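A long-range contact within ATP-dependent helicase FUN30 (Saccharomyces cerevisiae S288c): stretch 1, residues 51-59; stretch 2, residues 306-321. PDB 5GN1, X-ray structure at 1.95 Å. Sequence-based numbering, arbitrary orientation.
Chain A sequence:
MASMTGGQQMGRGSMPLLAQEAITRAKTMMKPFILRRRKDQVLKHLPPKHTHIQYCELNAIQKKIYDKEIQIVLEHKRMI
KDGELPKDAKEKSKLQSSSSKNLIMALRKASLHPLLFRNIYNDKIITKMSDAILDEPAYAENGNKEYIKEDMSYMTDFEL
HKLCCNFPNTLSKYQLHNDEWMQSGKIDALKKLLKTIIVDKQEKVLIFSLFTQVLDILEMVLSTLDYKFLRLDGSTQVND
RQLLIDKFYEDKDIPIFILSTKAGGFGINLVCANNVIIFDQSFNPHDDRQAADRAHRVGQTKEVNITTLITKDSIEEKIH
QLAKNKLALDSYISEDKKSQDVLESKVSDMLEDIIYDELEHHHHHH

Stretch 1, residues 51-59: THIQYCELN
Stretch 2, residues 306-321: ITTLITKDSIEEKIHQ

Parallel β-pairing lets segments distant in sequence share one backbone ladder, leaving the side chains to finish each face. FUN30 offers a compact example: residues 51–56 and 306–311 run as neighbouring strands, their N-to-C directions 31° apart, and the two stretches bury 912 Å² between them.

The register is direct: Thr-51 pairs with Ile-306, His-52 with Thr-307, and so on to Cys-56 with Thr-311; CA–CA is 5.0 Å for Gln-54 and Leu-309 and 4.4 Å for Cys-56 and Thr-311. Extended torsions, phi −77 to −135° and psi 118 to 160°, carry both strands and suit their β-branched threonines and isoleucines. Even-numbered residues of each stretch supply the ladder. His-52 N donates to Ile-306 O (2.7 Å), Thr-308 N to His-52 O (2.9 Å), Gln-54 N to Thr-308 O (2.9 Å), Ile-310 N to Gln-54 O (3.0 Å), Cys-56 N to Ile-310 O (2.8 Å) and Lys-312 N to Cys-56 O (2.7 Å). The carbonyls also receive CA–H contacts, as from Tyr-55 CA to Ile-310 O at 3.2 Å.

One face carries Thr-51 (p), Ile-53 and Tyr-55 beside Ile-306 (m, chi2 130°, off), Thr-308 (m) and Ile-310. The end of Ile-53, chi1 and chi2 both m, comes nearer the partner strand: its CD1 lies 3.9 Å from Thr-308 CB and 3.9 Å from CE1 of His-320, a helix residue with chi1 t, while its CG2 packs 3.7 Å from Ile-310 CD1. Ile-310 (m, t) is buried, and its branched side chain also meets its cross-strand partner, CG2 lying 3.6 Å from Tyr-55 CE1. With chi1 −76° and chi2 −70°, the Tyr-55 ring also brings CD1 to 3.7 Å from Lys-312 CG. Lys-312 (chi1 −109°, between wells, then t, t, t) suits an exposed site: its methylenes pack while its ammonium avoids close ring contact; Lys-312 NZ is 5.9 Å from the Tyr-55 ring centroid, at most a weak cation–pi attraction.

The other face presents His-52, Gln-54 and Cys-56 beside Thr-307, Leu-309 and Thr-311, both threonines m. His-52 (m, chi2 −90°) sets CD2 3.9 Å from Thr-307 OG1. Gln-54 (t, p, chi3 68°) packs CB 3.6 Å from Thr-307 CG2, then leads its amide off, so that NE2 donates to Tyr-55 O at 3.0 Å. Buried Cys-56 (m) places SG 4.0 Å from CB of Leu-309 (m, t). Beyond the strand, Leu-58 (m, t) brings CG to 3.6 Å from Thr-311 CG2.

Two waters add polar contacts. One donates to His-52 O (2.9 Å) and lies 2.4 Å from Thr-308 OG1; another donates to Glu-57 OE2 (2.9 Å) and Lys-312 O (2.7 Å) and accepts from Leu-58 N (2.9 Å).

The turn after the second strand is internally fastened. Asp-313 has positive phi (63/40), and its N donates to Glu-317 OE1 at a very short 2.5 Å. Ser-314 (chi1 90°) is the N-cap: OG accepts from Glu-316 N (3.0 Å) and donates to Thr-311 O (2.7 Å). Glu-316 (m, t) reaches back, OE1 accepting from Thr-311 N at 2.7 Å, tying helix to strand.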

# COMPACT_ATOMS: atom_id res chain seq x y z
N THR A 51 16.90 -6.12 12.75
CA THR A 51 15.51 -5.87 12.39
C THR A 51 14.75 -5.27 13.57
O THR A 51 14.96 -5.67 14.72
CB THR A 51 14.82 -7.16 11.91
OG1 THR A 51 14.93 -8.17 12.91
CG2 THR A 51 15.50 -7.65 10.65
N HIS A 52 13.88 -4.31 13.29
CA HIS A 52 13.14 -3.58 14.30
C HIS A 52 11.69 -3.48 13.86
O HIS A 52 11.37 -3.60 12.67
CB HIS A 52 13.69 -2.15 14.51
CG HIS A 52 15.18 -2.06 14.50
ND1 HIS A 52 15.95 -2.20 15.65
CD2 HIS A 52 16.06 -1.82 13.49
CE1 HIS A 52 17.23 -2.06 15.34
NE2 HIS A 52 17.32 -1.84 14.04
N ILE A 53 10.80 -3.25 14.83
CA ILE A 53 9.39 -2.96 14.57
C ILE A 53 9.13 -1.53 15.00
O ILE A 53 9.52 -1.13 16.10
CB ILE A 53 8.46 -3.93 15.32
CG1 ILE A 53 8.73 -5.39 14.95
CG2 ILE A 53 6.98 -3.51 15.14
CD1 ILE A 53 8.63 -5.72 13.50
N GLN A 54 8.49 -0.75 14.14
CA GLN A 54 8.07 0.59 14.50
C GLN A 54 6.55 0.63 14.46
O GLN A 54 5.95 0.41 13.41
CB GLN A 54 8.64 1.64 13.54
CG GLN A 54 8.13 3.04 13.79
CD GLN A 54 8.43 3.56 15.19
OE1 GLN A 54 9.59 3.81 15.52
NE2 GLN A 54 7.39 3.75 16.01
N TYR A 55 5.94 0.91 15.61
CA TYR A 55 4.48 0.90 15.68
C TYR A 55 3.91 2.24 15.24
O TYR A 55 4.51 3.30 15.47
CB TYR A 55 4.01 0.53 17.09
CG TYR A 55 4.16 -0.96 17.37
CD1 TYR A 55 3.33 -1.88 16.73
CD2 TYR A 55 5.12 -1.45 18.26
CE1 TYR A 55 3.45 -3.23 16.96
CE2 TYR A 55 5.24 -2.82 18.51
CZ TYR A 55 4.39 -3.70 17.85
OH TYR A 55 4.48 -5.07 18.07
N CYS A 56 2.76 2.18 14.58
CA CYS A 56 2.05 3.32 14.03
C CYS A 56 0.63 3.28 14.57
O CYS A 56 0.13 2.22 14.95
CB CYS A 56 2.03 3.30 12.46
SG CYS A 56 3.62 2.84 11.73
N GLU A 57 -0.05 4.39 14.54
CA GLU A 57 -1.42 4.38 14.95
C GLU A 57 -2.31 4.69 13.77
O GLU A 57 -1.90 5.29 12.84
CB GLU A 57 -1.67 5.49 15.95
CG GLU A 57 -1.10 5.37 17.36
CD GLU A 57 -1.71 4.24 18.21
OE1 GLU A 57 -0.95 3.57 18.86
OE2 GLU A 57 -2.91 4.03 18.23
N LEU A 58 -3.55 4.27 13.86
CA LEU A 58 -4.59 4.69 12.93
C LEU A 58 -4.96 6.14 13.21
O LEU A 58 -5.41 6.46 14.31
CB LEU A 58 -5.82 3.79 13.09
CG LEU A 58 -5.73 2.29 12.77
CD1 LEU A 58 -6.92 1.54 13.37
CD2 LEU A 58 -5.69 2.09 11.26
N ASN A 59 -4.79 7.02 12.23
CA ASN A 59 -5.28 8.37 12.47
C ASN A 59 -6.82 8.37 12.42
O ASN A 59 -7.47 7.32 12.31
CB ASN A 59 -4.61 9.36 11.51
CG ASN A 59 -5.14 9.31 10.07
OD1 ASN A 59 -6.08 8.59 9.73
ND2 ASN A 59 -4.51 10.09 9.21
N ILE A 306 16.86 -2.67 9.53
CA ILE A 306 15.61 -2.97 8.85
C ILE A 306 14.47 -2.67 9.81
O ILE A 306 14.47 -3.13 10.95
CB ILE A 306 15.58 -4.44 8.38
CG1 ILE A 306 16.70 -4.70 7.39
CG2 ILE A 306 14.22 -4.79 7.77
CD1 ILE A 306 17.50 -5.90 7.73
N THR A 307 13.50 -1.86 9.36
CA THR A 307 12.38 -1.46 10.20
C THR A 307 11.07 -1.80 9.50
O THR A 307 10.85 -1.38 8.35
CB THR A 307 12.45 0.04 10.54
OG1 THR A 307 13.68 0.31 11.23
CG2 THR A 307 11.26 0.46 11.42
N THR A 308 10.21 -2.56 10.17
CA THR A 308 8.88 -2.88 9.66
C THR A 308 7.85 -2.01 10.36
O THR A 308 7.82 -1.94 11.59
CB THR A 308 8.56 -4.36 9.87
OG1 THR A 308 9.52 -5.15 9.18
CG2 THR A 308 7.17 -4.69 9.32
N LEU A 309 7.04 -1.31 9.56
CA LEU A 309 6.00 -0.44 10.08
C LEU A 309 4.76 -1.28 10.37
O LEU A 309 4.30 -2.01 9.50
CB LEU A 309 5.64 0.65 9.07
CG LEU A 309 6.78 1.53 8.60
CD1 LEU A 309 6.25 2.68 7.74
CD2 LEU A 309 7.51 2.06 9.82
N ILE A 310 4.23 -1.16 11.59
CA ILE A 310 3.10 -1.97 12.03
C ILE A 310 2.09 -1.06 12.70
O ILE A 310 2.40 -0.41 13.70
CB ILE A 310 3.53 -3.09 12.99
CG1 ILE A 310 4.41 -4.09 12.25
CG2 ILE A 310 2.29 -3.79 13.59
CD1 ILE A 310 4.63 -5.41 12.99
N THR A 311 0.88 -1.00 12.14
CA THR A 311 -0.19 -0.23 12.75
C THR A 311 -0.76 -0.99 13.95
O THR A 311 -1.17 -2.16 13.82
CB THR A 311 -1.28 0.08 11.73
OG1 THR A 311 -0.75 1.01 10.76
CG2 THR A 311 -2.48 0.72 12.44
N LYS A 312 -0.76 -0.34 15.11
CA LYS A 312 -1.28 -0.93 16.33
C LYS A 312 -2.80 -0.99 16.29
O LYS A 312 -3.45 -0.14 15.67
CB LYS A 312 -0.84 -0.11 17.55
CG LYS A 312 0.20 -0.77 18.44
CD LYS A 312 0.63 0.21 19.54
CE LYS A 312 1.13 -0.51 20.78
NZ LYS A 312 1.28 0.43 21.93
N ASP A 313 -3.36 -2.00 16.96
CA ASP A 313 -4.81 -2.18 17.03
C ASP A 313 -5.38 -2.44 15.64
O ASP A 313 -6.42 -1.91 15.26
CB ASP A 313 -5.48 -0.96 17.70
CG ASP A 313 -6.96 -1.20 18.06
OD1 ASP A 313 -7.38 -2.37 18.26
OD2 ASP A 313 -7.69 -0.19 18.15
N SER A 314 -4.66 -3.24 14.85
CA SER A 314 -5.02 -3.49 13.47
C SER A 314 -4.65 -4.92 13.12
O SER A 314 -3.88 -5.58 13.81
CB SER A 314 -4.33 -2.52 12.51
OG SER A 314 -3.09 -3.06 12.09
N ILE A 315 -5.19 -5.37 11.98
CA ILE A 315 -4.90 -6.69 11.44
C ILE A 315 -3.41 -6.92 11.24
O ILE A 315 -2.96 -8.07 11.19
CB ILE A 315 -5.68 -6.86 10.13
CG1 ILE A 315 -5.56 -8.29 9.61
CG2 ILE A 315 -5.20 -5.84 9.11
CD1 ILE A 315 -6.52 -8.59 8.49
N GLU A 316 -2.61 -5.85 11.10
CA GLU A 316 -1.18 -6.02 10.90
C GLU A 316 -0.52 -6.68 12.11
O GLU A 316 0.45 -7.42 11.96
CB GLU A 316 -0.52 -4.67 10.61
CG GLU A 316 -0.91 -4.09 9.24
CD GLU A 316 -0.04 -2.90 8.82
OE1 GLU A 316 0.47 -2.19 9.70
OE2 GLU A 316 0.14 -2.71 7.59
N GLU A 317 -1.05 -6.43 13.31
CA GLU A 317 -0.57 -7.15 14.49
C GLU A 317 -0.84 -8.65 14.36
O GLU A 317 0.03 -9.46 14.66
CB GLU A 317 -1.22 -6.57 15.75
CG GLU A 317 -0.76 -5.14 16.05
CD GLU A 317 -1.25 -4.61 17.39
OE1 GLU A 317 -2.44 -4.24 17.50
OE2 GLU A 317 -0.45 -4.57 18.34
N LYS A 318 -2.04 -9.03 13.90
CA LYS A 318 -2.35 -10.44 13.71
C LYS A 318 -1.47 -11.07 12.65
O LYS A 318 -1.04 -12.22 12.78
CB LYS A 318 -3.83 -10.61 13.32
CG LYS A 318 -4.79 -10.07 14.35
CD LYS A 318 -4.51 -10.69 15.69
CE LYS A 318 -4.81 -9.73 16.83
NZ LYS A 318 -4.47 -10.37 18.13
N ILE A 319 -1.20 -10.33 11.57
CA ILE A 319 -0.34 -10.86 10.52
C ILE A 319 1.09 -11.04 11.03
O ILE A 319 1.76 -12.02 10.70
CB ILE A 319 -0.42 -9.96 9.27
CG1 ILE A 319 -1.79 -10.15 8.62
CG2 ILE A 319 0.73 -10.25 8.29
CD1 ILE A 319 -2.06 -9.22 7.46
N HIS A 320 1.58 -10.10 11.84
CA HIS A 320 2.91 -10.25 12.42
C HIS A 320 3.01 -11.49 13.30
O HIS A 320 4.02 -12.21 13.27
CB HIS A 320 3.27 -8.99 13.22
CG HIS A 320 4.68 -8.99 13.75
ND1 HIS A 320 5.78 -9.26 12.95
CD2 HIS A 320 5.17 -8.73 14.99
CE1 HIS A 320 6.88 -9.18 13.68
NE2 HIS A 320 6.54 -8.86 14.92
N GLN A 321 1.96 -11.77 14.09
CA GLN A 321 1.99 -12.92 15.00
C GLN A 321 1.98 -14.24 14.25
O GLN A 321 2.68 -15.18 14.65
CB GLN A 321 0.79 -12.88 15.95
CG GLN A 321 0.78 -11.76 16.97
CD GLN A 321 -0.61 -11.47 17.51
OE1 GLN A 321 -1.47 -12.37 17.58
NE2 GLN A 321 -0.85 -10.21 17.87
O HOH W 1 11.46 -5.61 10.55
O HOH W 2 -4.09 2.48 16.06